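Local atomic coordinates of Glyoxalase/bleomycin resistance protein/dioxygenase (Sphaerobacter thermophilus, PDB entry 4HC5), a protein that may act as a dioxygenase, as a member of the vicinal oxygen chelate (glyoxalase/bleomycin resistance) superfamily. Residues T18-D23 / S69-G74; E25-F30 / V63-P68. All coordinates share one frame; numbering follows the deposited sequence.

Interactions 1 and 2 sit about 10 Å apart, centre to centre, on the same βαβββ module of a glyoxalase-type fold. Their common ground is the parallel pair of strands 13-20 and 62-66, where probable backbone hydrogen bonds join Ile19 O to Gly66 N at 2.9 Å and Val21 N to Gly66 O at 2.8 Å. Interaction 2 packs helix 24-34 against one face of that sheet, in the buried interior. Interaction 1 is a surface contact in which the loop after strand 62-66 returns over strand 13-20, near the second subunit. Along the chain, 25-30/63-68 is nested within the loop closed by 18-23/69-74. A glycerol, probably from the crystallisation liquor, is hydrogen-bonded to Ser22 OG.

Interaction 1 (T18-D23 / S69-G74); sequences TIIVSD and SWYEDG
Tyr71 meets Ile20 with one side of its ring, CD2 and CE2, and Thr18 with its hydroxyl; the two partners are separated by Ile19 on strand 13-20. The closer approach is to Ile20, whose CD1 methyl comes 3.5 Å from Tyr71 CE2 and 3.9 Å from Tyr71 CD2, meeting the ring at a slant. Ile20 CG1 lies beside its own backbone N (chi1 -49°), and the further turn at chi2 (-61°) carries CD1 to the tyrosine. Thr18 and Tyr71 approach from opposite directions, bringing Thr18 CG2 to 3.6 Å from Tyr71 OH. Thr18 CG2 also grazes the indole, 4.2 Å from Trp70 CZ3, while the tyrosine hydroxyl lies at the edge of the Trp70 ring, in its plane. Two methyls thus make the contact, one against ring carbons and the other against the phenol oxygen and the indole. The threonine hydroxyl turns to the neighbouring chain: Thr18 OG1 is hydrogen-bonded to Gly82 O of the second subunit, on which Tyr71 also packs. Within the chain, Arg75 makes a cation-pi interaction with Tyr71 and also touches Ile20, and Trp70 leans on Gln24 of helix 24-34. The arrangement joins the first strand of a βαβββ module to the linker following its last strand, at a subunit interface, in the vicinal oxygen chelate fold built from two such modules.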
ATOM      1  N   THR A  18       0.065  -3.483  -3.347  1.00 15.84           N
ATOM      2  CA  THR A  18       0.291  -4.821  -3.846  1.00 16.03           C
ATOM      3  C   THR A  18       1.306  -5.596  -2.990  1.00 16.05           C
ATOM      4  O   THR A  18       2.328  -5.029  -2.564  1.00 19.56           O
ATOM      5  CB  THR A  18       0.789  -4.779  -5.324  1.00 17.13           C
ATOM      6  OG1 THR A  18      -0.128  -4.024  -6.107  1.00 17.78           O
ATOM      7  CG2 THR A  18       0.941  -6.164  -5.981  1.00 17.53           C
ATOM      8  N   ILE A  19       0.962  -6.871  -2.802  1.00 15.51           N
ATOM      9  CA  ILE A  19       1.977  -7.805  -2.222  1.00 15.01           C
ATOM     10  C   ILE A  19       2.227  -8.868  -3.320  1.00 15.20           C
ATOM     11  O   ILE A  19       1.452  -9.022  -4.236  1.00 17.41           O
ATOM     12  CB  ILE A  19       1.559  -8.401  -0.916  1.00 17.55           C
ATOM     13  CG1 ILE A  19       0.282  -9.244  -1.059  1.00 17.06           C
ATOM     14  CG2 ILE A  19       1.380  -7.308   0.160  1.00 18.43           C
ATOM     15  CD1 ILE A  19      -0.071 -10.129   0.154  1.00 20.62           C
ATOM     16  N   ILE A  20       3.333  -9.534  -3.200  1.00 14.90           N
ATOM     17  CA  ILE A  20       3.738 -10.610  -4.121  1.00 14.69           C
ATOM     18  C   ILE A  20       3.576 -11.951  -3.407  1.00 13.49           C
ATOM     19  O   ILE A  20       4.170 -12.174  -2.367  1.00 15.01           O
ATOM     20  CB  ILE A  20       5.173 -10.352  -4.614  1.00 14.16           C
ATOM     21  CG1 ILE A  20       5.414  -8.912  -5.119  1.00 17.35           C
ATOM     22  CG2 ILE A  20       5.541 -11.359  -5.737  1.00 16.58           C
ATOM     23  CD1 ILE A  20       4.590  -8.454  -6.305  1.00 17.73           C
ATOM     24  N   VAL A  21       2.843 -12.813  -4.089  1.00 13.95           N
ATOM     25  CA  VAL A  21       2.540 -14.148  -3.618  1.00 15.56           C
ATOM     26  C   VAL A  21       2.975 -15.180  -4.662  1.00 16.27           C
ATOM     27  O   VAL A  21       3.204 -14.823  -5.811  1.00 16.42           O
ATOM     28  CB  VAL A  21       1.052 -14.336  -3.227  1.00 15.12           C
ATOM     29  CG1 VAL A  21       0.670 -13.310  -2.106  1.00 17.40           C
ATOM     30  CG2 VAL A  21       0.127 -14.284  -4.409  1.00 16.94           C
ATOM     31  N   SER A  22       3.065 -16.450  -4.254  1.00 16.97           N
ATOM     32  CA  SER A  22       3.479 -17.496  -5.216  1.00 17.08           C
ATOM     33  C   SER A  22       2.301 -18.159  -5.933  1.00 16.64           C
ATOM     34  O   SER A  22       2.463 -18.769  -7.004  1.00 19.39           O
ATOM     35  CB  SER A  22       4.297 -18.536  -4.515  1.00 18.36           C
ATOM     36  OG  SER A  22       3.634 -19.130  -3.421  1.00 22.13           O
ATOM     37  N   ASP A  23       1.106 -18.060  -5.332  1.00 17.33           N
ATOM     38  CA  ASP A  23      -0.086 -18.726  -5.800  1.00 17.89           C
ATOM     39  C   ASP A  23      -1.263 -17.895  -5.375  1.00 18.68           C
ATOM     40  O   ASP A  23      -1.604 -17.784  -4.201  1.00 18.29           O
ATOM     41  CB  ASP A  23      -0.116 -20.173  -5.241  1.00 21.28           C
ATOM     42  CG  ASP A  23      -1.240 -21.007  -5.720  1.00 25.52           C
ATOM     43  OD1 ASP A  23      -2.378 -20.529  -5.722  1.00 23.22           O
ATOM     44  OD2 ASP A  23      -1.020 -22.275  -5.935  1.00 31.27           O
ATOM     45  N   SER A  69       5.480 -12.884 -11.821  1.00 16.78           N
ATOM     46  CA  SER A  69       5.348 -12.733 -13.276  1.00 19.49           C
ATOM     47  C   SER A  69       4.712 -11.465 -13.783  1.00 20.96           C
ATOM     48  O   SER A  69       4.762 -11.176 -14.979  1.00 24.77           O
ATOM     49  CB  SER A  69       4.624 -13.891 -13.847  1.00 19.01           C
ATOM     50  OG  SER A  69       3.308 -14.046 -13.331  1.00 20.11           O
ATOM     51  N   TRP A  70       4.040 -10.765 -12.886  1.00 19.44           N
ATOM     52  CA  TRP A  70       3.501  -9.439 -13.230  1.00 21.12           C
ATOM     53  C   TRP A  70       4.564  -8.408 -13.542  1.00 22.64           C
ATOM     54  O   TRP A  70       4.252  -7.364 -14.131  1.00 24.28           O
ATOM     55  CB  TRP A  70       2.661  -8.827 -12.093  1.00 21.88           C
ATOM     56  CG  TRP A  70       1.312  -9.475 -11.825  1.00 22.38           C
ATOM     57  CD1 TRP A  70       0.786 -10.644 -12.294  1.00 21.86           C
ATOM     58  CD2 TRP A  70       0.298  -8.921 -10.963  1.00 20.32           C
ATOM     59  NE1 TRP A  70      -0.438 -10.875 -11.753  1.00 20.59           N
ATOM     60  CE2 TRP A  70      -0.791  -9.823 -10.957  1.00 23.63           C
ATOM     61  CE3 TRP A  70       0.246  -7.797 -10.177  1.00 21.13           C
ATOM     62  CZ2 TRP A  70      -1.968  -9.575 -10.253  1.00 21.88           C
ATOM     63  CZ3 TRP A  70      -0.956  -7.543  -9.474  1.00 21.26           C
ATOM     64  CH2 TRP A  70      -2.029  -8.409  -9.529  1.00 24.41           C
ATOM     65  N   TYR A  71       5.789  -8.648 -13.093  1.00 20.28           N
ATOM     66  CA  TYR A  71       6.836  -7.638 -13.026  1.00 21.03           C
ATOM     67  C   TYR A  71       8.099  -7.991 -13.804  1.00 21.79           C
ATOM     68  O   TYR A  71       8.369  -9.135 -14.035  1.00 23.58           O
ATOM     69  CB  TYR A  71       7.173  -7.320 -11.566  1.00 21.12           C
ATOM     70  CG  TYR A  71       6.005  -6.738 -10.830  1.00 21.00           C
ATOM     71  CD1 TYR A  71       5.721  -5.406 -10.920  1.00 21.73           C
ATOM     72  CD2 TYR A  71       5.170  -7.523 -10.083  1.00 21.96           C
ATOM     73  CE1 TYR A  71       4.645  -4.861 -10.273  1.00 28.44           C
ATOM     74  CE2 TYR A  71       4.086  -6.985  -9.435  1.00 22.73           C
ATOM     75  CZ  TYR A  71       3.830  -5.654  -9.546  1.00 25.09           C
ATOM     76  OH  TYR A  71       2.767  -5.042  -8.924  1.00 27.64           O
ATOM     77  N   GLU A  72       8.831  -6.965 -14.199  1.00 21.59           N
ATOM     78  CA  GLU A  72      10.057  -7.108 -14.970  1.00 22.19           C
ATOM     79  C   GLU A  72      11.298  -6.951 -14.131  1.00 25.03           C
ATOM     80  O   GLU A  72      12.371  -7.123 -14.623  1.00 27.49           O
ATOM     81  CB  GLU A  72      10.126  -6.066 -16.068  1.00 25.57           C
ATOM     82  CG  GLU A  72       9.015  -6.139 -17.063  1.00 28.82           C
ATOM     83  CD  GLU A  72       8.884  -7.492 -17.684  1.00 40.10           C
ATOM     84  OE1 GLU A  72       9.880  -8.061 -18.118  1.00 57.96           O
ATOM     85  OE2 GLU A  72       7.776  -7.996 -17.722  1.00 57.63           O
ATOM     86  N   ASP A  73      11.156  -6.572 -12.879  1.00 21.98           N
ATOM     87  CA  ASP A  73      12.301  -6.316 -12.044  1.00 21.88           C
ATOM     88  C   ASP A  73      12.710  -7.386 -11.053  1.00 21.21           C
ATOM     89  O   ASP A  73      13.526  -7.145 -10.261  1.00 23.83           O
ATOM     90  CB  ASP A  73      12.187  -4.967 -11.332  1.00 21.99           C
ATOM     91  CG  ASP A  73      11.103  -4.929 -10.263  1.00 25.29           C
ATOM     92  OD1 ASP A  73      10.347  -5.861 -10.138  1.00 22.19           O
ATOM     93  OD2 ASP A  73      11.059  -3.933  -9.565  1.00 25.73           O
ATOM     94  N   GLY A  74      12.116  -8.558 -11.128  1.00 21.38           N
ATOM     95  CA  GLY A  74      12.506  -9.641 -10.248  1.00 20.71           C
ATOM     96  C   GLY A  74      11.956  -9.622  -8.834  1.00 21.35           C
ATOM     97  O   GLY A  74      12.375 -10.363  -8.054  1.00 22.02           O
TER

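Interaction 2 (E25-F30 / V63-P68)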
ATOM      1  N   GLU A  25      -4.617 -18.408  -5.798  1.00 21.14           N
ATOM      2  CA  GLU A  25      -5.690 -19.148  -5.141  1.00 21.44           C
ATOM      3  C   GLU A  25      -5.406 -19.435  -3.691  1.00 19.68           C
ATOM      4  O   GLU A  25      -6.280 -19.302  -2.849  1.00 21.32           O
ATOM      5  CB  GLU A  25      -5.898 -20.459  -5.908  1.00 25.45           C
ATOM      6  CG  GLU A  25      -6.846 -20.348  -7.056  1.00 43.68           C
ATOM      7  CD  GLU A  25      -8.205 -19.689  -6.728  1.00 35.10           C
ATOM      8  OE1 GLU A  25      -8.834 -19.999  -5.707  1.00 54.96           O
ATOM      9  OE2 GLU A  25      -8.590 -18.861  -7.489  1.00 45.50           O
ATOM     10  N   LYS A  26      -4.180 -19.879  -3.412  1.00 19.69           N
ATOM     11  CA  LYS A  26      -3.811 -20.176  -2.024  1.00 20.69           C
ATOM     12  C   LYS A  26      -3.764 -18.894  -1.212  1.00 18.99           C
ATOM     13  O   LYS A  26      -4.173 -18.874  -0.042  1.00 19.83           O
ATOM     14  CB  LYS A  26      -2.476 -20.878  -1.937  1.00 21.66           C
ATOM     15  CG  LYS A  26      -2.585 -22.316  -2.411  1.00 31.19           C
ATOM     16  CD  LYS A  26      -1.264 -22.977  -2.451  1.00 34.18           C
ATOM     17  CE  LYS A  26      -1.377 -24.348  -3.118  1.00 44.61           C
ATOM     18  NZ  LYS A  26      -1.496 -25.392  -2.080  1.00 53.94           N
ATOM     19  N   ALA A  27      -3.292 -17.815  -1.836  1.00 17.05           N
ATOM     20  CA  ALA A  27      -3.254 -16.520  -1.136  1.00 17.56           C
ATOM     21  C   ALA A  27      -4.649 -16.026  -0.806  1.00 16.15           C
ATOM     22  O   ALA A  27      -4.935 -15.592   0.312  1.00 17.73           O
ATOM     23  CB  ALA A  27      -2.441 -15.494  -1.909  1.00 17.20           C
ATOM     24  N   LEU A  28      -5.579 -16.208  -1.746  1.00 18.74           N
ATOM     25  CA  LEU A  28      -6.982 -15.857  -1.475  1.00 18.34           C
ATOM     26  C   LEU A  28      -7.486 -16.636  -0.265  1.00 19.11           C
ATOM     27  O   LEU A  28      -8.189 -16.060   0.607  1.00 20.74           O
ATOM     28  CB  LEU A  28      -7.878 -16.120  -2.668  1.00 21.78           C
ATOM     29  CG  LEU A  28      -7.951 -15.038  -3.735  1.00 22.29           C
ATOM     30  CD1 LEU A  28      -8.708 -15.587  -4.961  1.00 24.08           C
ATOM     31  CD2 LEU A  28      -8.732 -13.835  -3.114  1.00 20.83           C
ATOM     32  N   ASP A  29      -7.197 -17.934  -0.228  1.00 18.98           N
ATOM     33  CA  ASP A  29      -7.705 -18.733   0.899  1.00 21.64           C
ATOM     34  C   ASP A  29      -7.210 -18.128   2.216  1.00 22.94           C
ATOM     35  O   ASP A  29      -7.940 -18.008   3.173  1.00 21.18           O
ATOM     36  CB  ASP A  29      -7.260 -20.170   0.761  1.00 24.28           C
ATOM     37  CG  ASP A  29      -7.895 -21.125   1.759  1.00 33.87           C
ATOM     38  OD1 ASP A  29      -9.068 -20.978   2.218  1.00 38.11           O
ATOM     39  OD2 ASP A  29      -7.168 -22.101   2.034  1.00 49.97           O
ATOM     40  N   PHE A  30      -5.938 -17.799   2.265  1.00 18.54           N
ATOM     41  CA  PHE A  30      -5.316 -17.284   3.454  1.00 18.04           C
ATOM     42  C   PHE A  30      -5.960 -15.921   3.868  1.00 17.57           C
ATOM     43  O   PHE A  30      -6.379 -15.699   4.995  1.00 17.49           O
ATOM     44  CB  PHE A  30      -3.824 -17.125   3.304  1.00 17.93           C
ATOM     45  CG  PHE A  30      -3.173 -16.559   4.535  1.00 18.92           C
ATOM     46  CD1 PHE A  30      -2.907 -17.349   5.650  1.00 20.86           C
ATOM     47  CD2 PHE A  30      -2.816 -15.244   4.594  1.00 20.44           C
ATOM     48  CE1 PHE A  30      -2.262 -16.834   6.753  1.00 20.71           C
ATOM     49  CE2 PHE A  30      -2.238 -14.719   5.701  1.00 20.62           C
ATOM     50  CZ  PHE A  30      -1.946 -15.512   6.782  1.00 20.45           C
ATOM     51  N   VAL A  63      -5.828  -4.688  -0.994  1.00 15.49           N
ATOM     52  CA  VAL A  63      -4.496  -5.260  -1.221  1.00 15.44           C
ATOM     53  C   VAL A  63      -4.608  -6.198  -2.444  1.00 16.04           C
ATOM     54  O   VAL A  63      -5.455  -7.109  -2.475  1.00 16.57           O
ATOM     55  CB  VAL A  63      -4.035  -6.058   0.016  1.00 15.79           C
ATOM     56  CG1 VAL A  63      -2.689  -6.794  -0.246  1.00 19.47           C
ATOM     57  CG2 VAL A  63      -3.980  -5.132   1.258  1.00 19.26           C
ATOM     58  N   ALA A  64      -3.775  -5.908  -3.464  1.00 15.39           N
ATOM     59  CA  ALA A  64      -3.690  -6.722  -4.657  1.00 14.70           C
ATOM     60  C   ALA A  64      -2.685  -7.902  -4.342  1.00 13.86           C
ATOM     61  O   ALA A  64      -1.627  -7.712  -3.724  1.00 15.70           O
ATOM     62  CB  ALA A  64      -3.197  -5.894  -5.845  1.00 16.43           C
ATOM     63  N   LEU A  65      -3.138  -9.074  -4.781  1.00 14.76           N
ATOM     64  CA  LEU A  65      -2.334 -10.309  -4.611  1.00 14.75           C
ATOM     65  C   LEU A  65      -1.668 -10.589  -5.942  1.00 14.85           C
ATOM     66  O   LEU A  65      -2.211 -11.257  -6.796  1.00 17.73           O
ATOM     67  CB  LEU A  65      -3.282 -11.439  -4.205  1.00 16.67           C
ATOM     68  CG  LEU A  65      -4.071 -11.207  -2.863  1.00 17.05           C
ATOM     69  CD1 LEU A  65      -4.950 -12.407  -2.545  1.00 18.43           C
ATOM     70  CD2 LEU A  65      -3.110 -10.838  -1.707  1.00 17.09           C
ATOM     71  N   GLY A  66      -0.489  -9.986  -6.105  1.00 15.55           N
ATOM     72  CA  GLY A  66       0.272 -10.035  -7.346  1.00 16.26           C
ATOM     73  C   GLY A  66       1.202 -11.265  -7.416  1.00 14.53           C
ATOM     74  O   GLY A  66       1.466 -11.913  -6.412  1.00 16.71           O
ATOM     75  N   LEU A  67       1.675 -11.551  -8.616  1.00 16.43           N
ATOM     76  CA  LEU A  67       2.643 -12.628  -8.856  1.00 15.44           C
ATOM     77  C   LEU A  67       3.970 -12.066  -9.315  1.00 17.47           C
ATOM     78  O   LEU A  67       3.955 -11.008 -10.001  1.00 17.45           O
ATOM     79  CB  LEU A  67       2.151 -13.620  -9.915  1.00 16.96           C
ATOM     80  CG  LEU A  67       0.950 -14.509  -9.526  1.00 17.16           C
ATOM     81  CD1 LEU A  67       0.365 -15.176 -10.765  1.00 18.95           C
ATOM     82  CD2 LEU A  67       1.317 -15.517  -8.435  1.00 19.58           C
ATOM     83  N   PRO A  68       5.092 -12.772  -9.083  1.00 15.95           N
ATOM     84  CA  PRO A  68       6.317 -12.307  -9.645  1.00 16.67           C
ATOM     85  C   PRO A  68       6.249 -12.047 -11.139  1.00 17.25           C
ATOM     86  O   PRO A  68       6.880 -11.122 -11.694  1.00 18.62           O
ATOM     87  CB  PRO A  68       7.295 -13.404  -9.284  1.00 16.27           C
ATOM     88  CG  PRO A  68       6.754 -13.976  -8.029  1.00 17.52           C
ATOM     89  CD  PRO A  68       5.272 -13.899  -8.178  1.00 15.05           C
TER
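Leu65 projects from strand 62-66 toward helix 24-34 and meets it with a single methyl, CD1, which rests against the helix where Ala27 passes into Leu28. Leu65 CD1 lies 4.0 Å from Ala27 CB and 4.1 Å from Leu28 CD2, and it also approaches the backbone between them, with Leu28 N at 3.9 Å from Leu65 CD1. The small alanine side chain is consistent with so close an approach of helix and strand, Ala27 CA and Leu65 CA being 7.2 Å apart. Leu65 has CG beside its backbone N (chi1 -60°) and an extended second torsion (chi2 -178°), a shape that carries CD1 outward to the helix. Leu28 runs at a slant across Leu65, and its CD2 branch is the one that meets Leu65 CD1. All three residues are buried, and the contact between them is wholly van der Waals.

This is the helix-on-sheet packing of a βαβββ module: helix 24-34 follows strand 13-20 in the chain and covers a face of the mixed four-stranded sheet in which strand 62-66 lies between strands 13-20 and 49-55.

Further out, Leu28 spreads over Arg50, Val52 and Val54 of strand 49-55, while Ala27 touches Val21 just past the end of strand 13-20. Leu65 also touches Ile19 and Tyr31, and its carbonyl oxygen accepts a hydrogen bond from Gln24 NE2, a polar link between strand and helix beside the apolar contact. At the start of the helix, Asp23 OD1 caps Lys26 N, and Glu25 OE2 forms a salt bridge with Arg50 NH2, linking the first turn of the helix to strand 49-55.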